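Local coordinates for protein Pgp2 (Campylobacter jejuni subsp. jejuni, PDB 6XJ6) that probably acts as an LD-carboxypeptidase of the YkuD family, trimming peptidoglycan, and helps set the helical shape of the cell, at residues 38-43 with 52-57; 25-30 with 153-158. All coordinates share one frame; numbering follows the deposited sequence.

Contact 1 (38-43 with 52-57); sequences ILRVYS and DFEQKE
A classic beta bulge interrupts this antiparallel pairing: Asp52 and Phe53 both face Val41, so Val41 O receives two amides on one oxygen. The Asp52 N bond is short, 2.8 Å to Val41 O, and lies nearly along the C=O axis; the one from Phe53 N is weak, 3.4 Å from Val41 O. Beyond the bulge the register is regular, with Leu39 N and Gln55 O 3.0 Å apart and Gln55 N returning the bond to Leu39 O.

Arg40 and Glu54, a non-hydrogen-bonded pair, stand side by side on one face and form a salt bridge. Glu54 CG is anti to its backbone N (chi1 173°), and the extended chain brings OE1 to 2.7 Å from Arg40 NE. OE1 offers its anti lone pair and lies near the guanidinium plane, although that plane and the carboxylate are turned 40° apart; Arg40 NH2 adds only a weak bond to the same oxygen. Ile38 CG2 lies 3.7 Å above the guanidinium plane, offset toward its rim. Because Lys51 also pairs with Glu54 OE1, this carboxylate is probably held in its ionised form.

On the other face Leu39, Val41 and Phe53 are buried. Leu39 CD2 meets the ring at Phe53 CE2 (3.7 Å), approaching obliquely, while Val41 CG2 packs against Phe53 CB at 3.8 Å. At the bulge end a water joins Ser43 OG to Asp52 OD2, and Arg50 makes a salt bridge with Asp52 OD1.

The strands form a beta hairpin at one edge of the mixed sheet, 48-56 being outermost. Helix 141-151 covers the apolar face, where Phe147 meets the Phe53 ring edge-to-face, and strand 27-33 continues the sheet beyond 38-45.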
loop_
_atom_site.group_PDB
_atom_site.type_symbol
_atom_site.label_atom_id
_atom_site.label_comp_id
_atom_site.label_asym_id
_atom_site.label_seq_id
_atom_site.Cartn_x
_atom_site.Cartn_y
_atom_site.Cartn_z
ATOM N N ILE A 38 2.821 19.212 -3.057
ATOM C CA ILE A 38 4.185 18.807 -3.368
ATOM C C ILE A 38 4.173 17.323 -3.686
ATOM O O ILE A 38 3.565 16.532 -2.955
ATOM C CB ILE A 38 5.168 19.092 -2.213
ATOM C CG1 ILE A 38 5.236 20.593 -1.914
ATOM C CG2 ILE A 38 6.567 18.566 -2.565
ATOM C CD1 ILE A 38 6.091 20.963 -0.701
ATOM N N LEU A 39 4.837 16.953 -4.775
ATOM C CA LEU A 39 5.109 15.565 -5.112
ATOM C C LEU A 39 6.618 15.371 -5.131
ATOM O O LEU A 39 7.347 16.174 -5.728
ATOM C CB LEU A 39 4.506 15.196 -6.473
ATOM C CG LEU A 39 4.710 13.751 -6.950
ATOM C CD1 LEU A 39 3.545 13.318 -7.846
ATOM C CD2 LEU A 39 6.030 13.580 -7.706
ATOM N N ARG A 40 7.083 14.321 -4.459
ATOM C CA ARG A 40 8.492 13.962 -4.436
ATOM C C ARG A 40 8.616 12.488 -4.778
ATOM O O ARG A 40 7.712 11.700 -4.501
ATOM C CB ARG A 40 9.110 14.233 -3.056
ATOM C CG ARG A 40 9.252 15.711 -2.740
ATOM C CD ARG A 40 9.479 16.000 -1.266
ATOM N NE ARG A 40 9.796 17.413 -1.085
ATOM C CZ ARG A 40 9.644 18.094 0.049
ATOM N NH1 ARG A 40 9.172 17.504 1.140
ATOM N NH2 ARG A 40 9.965 19.380 0.088
ATOM N N VAL A 41 9.720 12.122 -5.421
ATOM C CA VAL A 41 10.056 10.723 -5.644
ATOM C C VAL A 41 11.303 10.409 -4.840
ATOM O O VAL A 41 12.332 11.087 -4.975
ATOM C CB VAL A 41 10.260 10.381 -7.128
ATOM C CG1 VAL A 41 10.498 8.883 -7.273
ATOM C CG2 VAL A 41 9.050 10.798 -7.950
ATOM N N TYR A 42 11.207 9.382 -4.011
ATOM C CA TYR A 42 12.317 8.934 -3.191
ATOM C C TYR A 42 12.726 7.537 -3.613
ATOM O O TYR A 42 11.877 6.676 -3.839
ATOM C CB TYR A 42 11.912 8.867 -1.729
ATOM C CG TYR A 42 11.661 10.203 -1.097
ATOM C CD1 TYR A 42 12.707 10.949 -0.566
ATOM C CD2 TYR A 42 10.376 10.718 -1.012
ATOM C CE1 TYR A 42 12.473 12.172 0.020
ATOM C CE2 TYR A 42 10.138 11.938 -0.425
ATOM C CZ TYR A 42 11.187 12.659 0.090
ATOM O OH TYR A 42 10.950 13.883 0.679
ATOM N N SER A 43 14.032 7.321 -3.739
ATOM C CA SER A 43 14.572 5.983 -3.905
ATOM C C SER A 43 14.932 5.425 -2.535
ATOM O O SER A 43 15.433 6.147 -1.668
ATOM C CB SER A 43 15.817 6.011 -4.792
ATOM O OG SER A 43 16.838 6.796 -4.210
ATOM N N ASP A 52 14.944 11.968 -5.502
ATOM C CA ASP A 52 15.313 11.964 -6.909
ATOM C C ASP A 52 14.483 12.910 -7.759
ATOM O O ASP A 52 14.878 13.199 -8.891
ATOM C CB ASP A 52 15.165 10.552 -7.492
ATOM C CG ASP A 52 16.222 9.605 -6.996
ATOM O OD1 ASP A 52 17.271 10.086 -6.527
ATOM O OD2 ASP A 52 16.002 8.378 -7.084
ATOM N N PHE A 53 13.354 13.389 -7.249
ATOM C CA PHE A 53 12.479 14.264 -8.011
ATOM C C PHE A 53 11.619 15.055 -7.039
ATOM O O PHE A 53 11.242 14.562 -5.969
ATOM C CB PHE A 53 11.580 13.473 -8.972
ATOM C CG PHE A 53 10.596 14.330 -9.723
ATOM C CD1 PHE A 53 10.920 14.854 -10.961
ATOM C CD2 PHE A 53 9.346 14.609 -9.197
ATOM C CE1 PHE A 53 10.033 15.653 -11.649
ATOM C CE2 PHE A 53 8.449 15.409 -9.886
ATOM C CZ PHE A 53 8.786 15.924 -11.110
ATOM N N GLU A 54 11.310 16.286 -7.427
ATOM C CA GLU A 54 10.404 17.109 -6.647
ATOM C C GLU A 54 9.735 18.122 -7.559
ATOM O O GLU A 54 10.392 18.730 -8.412
ATOM C CB GLU A 54 11.167 17.836 -5.537
ATOM C CG GLU A 54 10.344 18.842 -4.761
ATOM C CD GLU A 54 11.176 19.532 -3.712
ATOM O OE1 GLU A 54 11.353 18.947 -2.625
ATOM O OE2 GLU A 54 11.697 20.635 -3.996
ATOM N N GLN A 55 8.429 18.303 -7.375
ATOM C CA GLN A 55 7.753 19.468 -7.931
ATOM C C GLN A 55 6.815 20.042 -6.884
ATOM O O GLN A 55 6.058 19.303 -6.247
ATOM C CB GLN A 55 6.964 19.167 -9.210
ATOM C CG GLN A 55 6.604 20.452 -9.948
ATOM C CD GLN A 55 5.430 20.313 -10.890
ATOM O OE1 GLN A 55 5.532 19.687 -11.944
ATOM N NE2 GLN A 55 4.307 20.918 -10.520
ATOM N N LYS A 56 6.871 21.358 -6.718
ATOM C CA LYS A 56 5.939 22.076 -5.866
ATOM C C LYS A 56 4.825 22.672 -6.724
ATOM O O LYS A 56 4.906 22.717 -7.954
ATOM C CB LYS A 56 6.684 23.145 -5.054
ATOM C CG LYS A 56 7.844 22.553 -4.227
ATOM C CD LYS A 56 8.556 23.574 -3.342
ATOM C CE LYS A 56 9.672 22.904 -2.544
ATOM N NZ LYS A 56 10.510 23.869 -1.775
ATOM N N GLU A 57 3.756 23.102 -6.054
ATOM C CA GLU A 57 2.607 23.718 -6.723
ATOM C C GLU A 57 1.976 22.781 -7.760
ATOM O O GLU A 57 1.566 23.203 -8.844
ATOM C CB GLU A 57 2.968 25.085 -7.315
ATOM C CG GLU A 57 3.474 26.069 -6.255
ATOM C CD GLU A 57 3.860 27.429 -6.817
ATOM O OE1 GLU A 57 3.536 27.714 -7.988
ATOM O OE2 GLU A 57 4.494 28.214 -6.079
HETATM O O HOH W 1 18.834 7.342 -6.413
#

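Contact 2 (25-30 with 153-158); sequences DNVAIV and DKKVFV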
loop_
_atom_site.group_PDB
_atom_site.type_symbol
_atom_site.label_atom_id
_atom_site.label_comp_id
_atom_site.label_asym_id
_atom_site.label_seq_id
_atom_site.Cartn_x
_atom_site.Cartn_y
_atom_site.Cartn_z
ATOM N N ASP A 25 13.871 -5.128 -1.179
ATOM C CA ASP A 25 14.781 -4.729 -2.244
ATOM C C ASP A 25 14.517 -3.264 -2.581
ATOM O O ASP A 25 13.685 -2.603 -1.952
ATOM C CB ASP A 25 14.634 -5.659 -3.458
ATOM C CG ASP A 25 15.731 -5.461 -4.496
ATOM O OD1 ASP A 25 16.906 -5.274 -4.107
ATOM O OD2 ASP A 25 15.413 -5.486 -5.706
ATOM N N ASN A 26 15.244 -2.757 -3.575
ATOM C CA ASN A 26 15.168 -1.350 -3.947
ATOM C C ASN A 26 13.807 -1.012 -4.535
ATOM O O ASN A 26 13.263 -1.757 -5.352
ATOM C CB ASN A 26 16.234 -1.036 -4.991
ATOM C CG ASN A 26 17.640 -1.103 -4.432
ATOM O OD1 ASN A 26 17.846 -1.449 -3.268
ATOM N ND2 ASN A 26 18.618 -0.776 -5.266
ATOM N N VAL A 27 13.281 0.144 -4.140
ATOM C CA VAL A 27 12.007 0.647 -4.631
ATOM C C VAL A 27 12.105 2.161 -4.752
ATOM O O VAL A 27 13.030 2.796 -4.245
ATOM C CB VAL A 27 10.812 0.263 -3.719
ATOM C CG1 VAL A 27 10.726 -1.243 -3.530
ATOM C CG2 VAL A 27 10.898 0.964 -2.366
ATOM N N ALA A 28 11.126 2.736 -5.432
ATOM C CA ALA A 28 10.905 4.169 -5.419
ATOM C C ALA A 28 9.534 4.432 -4.821
ATOM O O ALA A 28 8.597 3.649 -5.016
ATOM C CB ALA A 28 10.961 4.761 -6.829
ATOM N N ILE A 29 9.422 5.537 -4.093
ATOM C CA ILE A 29 8.161 5.953 -3.489
ATOM C C ILE A 29 7.814 7.338 -4.015
ATOM O O ILE A 29 8.581 8.288 -3.821
ATOM C CB ILE A 29 8.227 5.963 -1.957
ATOM C CG1 ILE A 29 8.640 4.587 -1.418
ATOM C CG2 ILE A 29 6.881 6.389 -1.388
ATOM C CD1 ILE A 29 10.090 4.516 -1.020
ATOM N N VAL A 30 6.656 7.452 -4.663
ATOM C CA VAL A 30 6.114 8.728 -5.114
ATOM C C VAL A 30 5.232 9.241 -3.981
ATOM O O VAL A 30 4.143 8.710 -3.742
ATOM C CB VAL A 30 5.295 8.546 -6.400
ATOM C CG1 VAL A 30 4.702 9.867 -6.868
ATOM C CG2 VAL A 30 6.151 7.927 -7.490
ATOM N N ASP A 153 11.699 1.499 -15.042
ATOM C CA ASP A 153 12.289 0.186 -14.773
ATOM C C ASP A 153 12.468 -0.096 -13.286
ATOM O O ASP A 153 13.313 -0.914 -12.905
ATOM C CB ASP A 153 13.620 -0.000 -15.511
ATOM C CG ASP A 153 13.453 -0.017 -17.018
ATOM O OD1 ASP A 153 12.381 -0.445 -17.493
ATOM O OD2 ASP A 153 14.396 0.390 -17.727
ATOM N N LYS A 154 11.691 0.561 -12.441
ATOM C CA LYS A 154 11.754 0.373 -11.005
ATOM C C LYS A 154 10.421 -0.154 -10.496
ATOM O O LYS A 154 9.381 -0.026 -11.155
ATOM C CB LYS A 154 12.063 1.698 -10.293
ATOM C CG LYS A 154 13.461 2.220 -10.569
ATOM C CD LYS A 154 13.736 3.491 -9.796
ATOM C CE LYS A 154 15.164 3.972 -10.024
ATOM N NZ LYS A 154 15.427 5.267 -9.342
ATOM N N LYS A 155 10.469 -0.764 -9.315
ATOM C CA LYS A 155 9.267 -1.025 -8.532
ATOM C C LYS A 155 8.881 0.273 -7.839
ATOM O O LYS A 155 9.635 0.786 -7.005
ATOM C CB LYS A 155 9.546 -2.114 -7.500
ATOM C CG LYS A 155 8.348 -2.502 -6.641
ATOM C CD LYS A 155 7.269 -3.198 -7.456
ATOM C CE LYS A 155 6.200 -3.813 -6.560
ATOM N NZ LYS A 155 5.243 -4.667 -7.326
ATOM N N VAL A 156 7.709 0.810 -8.181
ATOM C CA VAL A 156 7.321 2.161 -7.801
ATOM C C VAL A 156 6.010 2.121 -7.034
ATOM O O VAL A 156 4.989 1.632 -7.543
ATOM C CB VAL A 156 7.211 3.091 -9.020
ATOM C CG1 VAL A 156 6.912 4.512 -8.580
ATOM C CG2 VAL A 156 8.511 3.046 -9.821
ATOM N N PHE A 157 6.039 2.649 -5.820
ATOM C CA PHE A 157 4.856 2.800 -4.994
ATOM C C PHE A 157 4.396 4.251 -4.967
ATOM O O PHE A 157 5.150 5.185 -5.268
ATOM C CB PHE A 157 5.143 2.308 -3.572
ATOM C CG PHE A 157 5.422 0.849 -3.503
ATOM C CD1 PHE A 157 4.429 -0.066 -3.799
ATOM C CD2 PHE A 157 6.678 0.375 -3.157
ATOM C CE1 PHE A 157 4.679 -1.418 -3.751
ATOM C CE2 PHE A 157 6.928 -0.979 -3.100
ATOM C CZ PHE A 157 5.938 -1.878 -3.401
ATOM N N VAL A 158 3.132 4.425 -4.588
ATOM C CA VAL A 158 2.458 5.712 -4.571
ATOM C C VAL A 158 1.908 5.897 -3.168
ATOM O O VAL A 158 1.086 5.096 -2.712
ATOM C CB VAL A 158 1.324 5.749 -5.607
ATOM C CG1 VAL A 158 0.443 6.990 -5.460
ATOM C CG2 VAL A 158 1.916 5.657 -7.001
HETATM O O HOH W 2 13.202 -0.932 -7.955
#
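Val27, followed outward, packs along Lys155 and Phe157 where the parallel pairing begins. Its CB lies 3.5 Å from Lys155 O and also comes near Phe157 CE2. From there CG1, anti to the carbonyl carbon (chi1 -56°), lies 3.8 Å from Phe157 CE2, approaching the ring obliquely, and also touches Lys155 CG, whose side chain runs alongside.

Three backbone bonds set the register. Ala28 sits between its two partners, its N giving a bond to Lys155 O and its O, 2.9 Å from Phe157 N, taking one back. Val30 N then bonds to Phe157 O at 2.8 Å; it is almost straight at hydrogen (176°), though the donor stands above the carbonyl plane. Before the strands pair, a water bridges Asn26 O and Lys155 N.

On the opposite face from Phe157, Val30 CG2 meets Val156 CG1 at 3.7 Å, and the small Ala28 CB lies near Val156 CG2.

Apart from the lysines at the entry, whose amines turn to Val150 O (Lys154) and Glu80 (Lys155), the side chains that meet are hydrocarbon. Backbone amides and carbonyls therefore supply the direct polar bonding between 25-30 and 153-158, as expected in the buried centre of a sheet.

Contacts 1 and 2 are alternate pairings across one mixed sheet, ordered 48-56, 38-45, 27-33, 156-161, separated by the antiparallel pairing of 38-45 with 27-33, and their centres lie 13 Å apart. Those two middle strands join them: Tyr42 O is 2.7 Å from Ile29 N, a probable hydrogen bond, and Leu39 CD1 packs on Val30 CG1 at 3.8 Å. Along the chain, contact 1 is nested within the loop that contact 2 closes. Both lie in the L,D-transpeptidase catalytic domain near its predicted active site: the side chain of Leu39 is about 10 Å from those of both Cys136 and His119, and that of Val158 about 11 Å from Cys136. Neither contact supplies these residues.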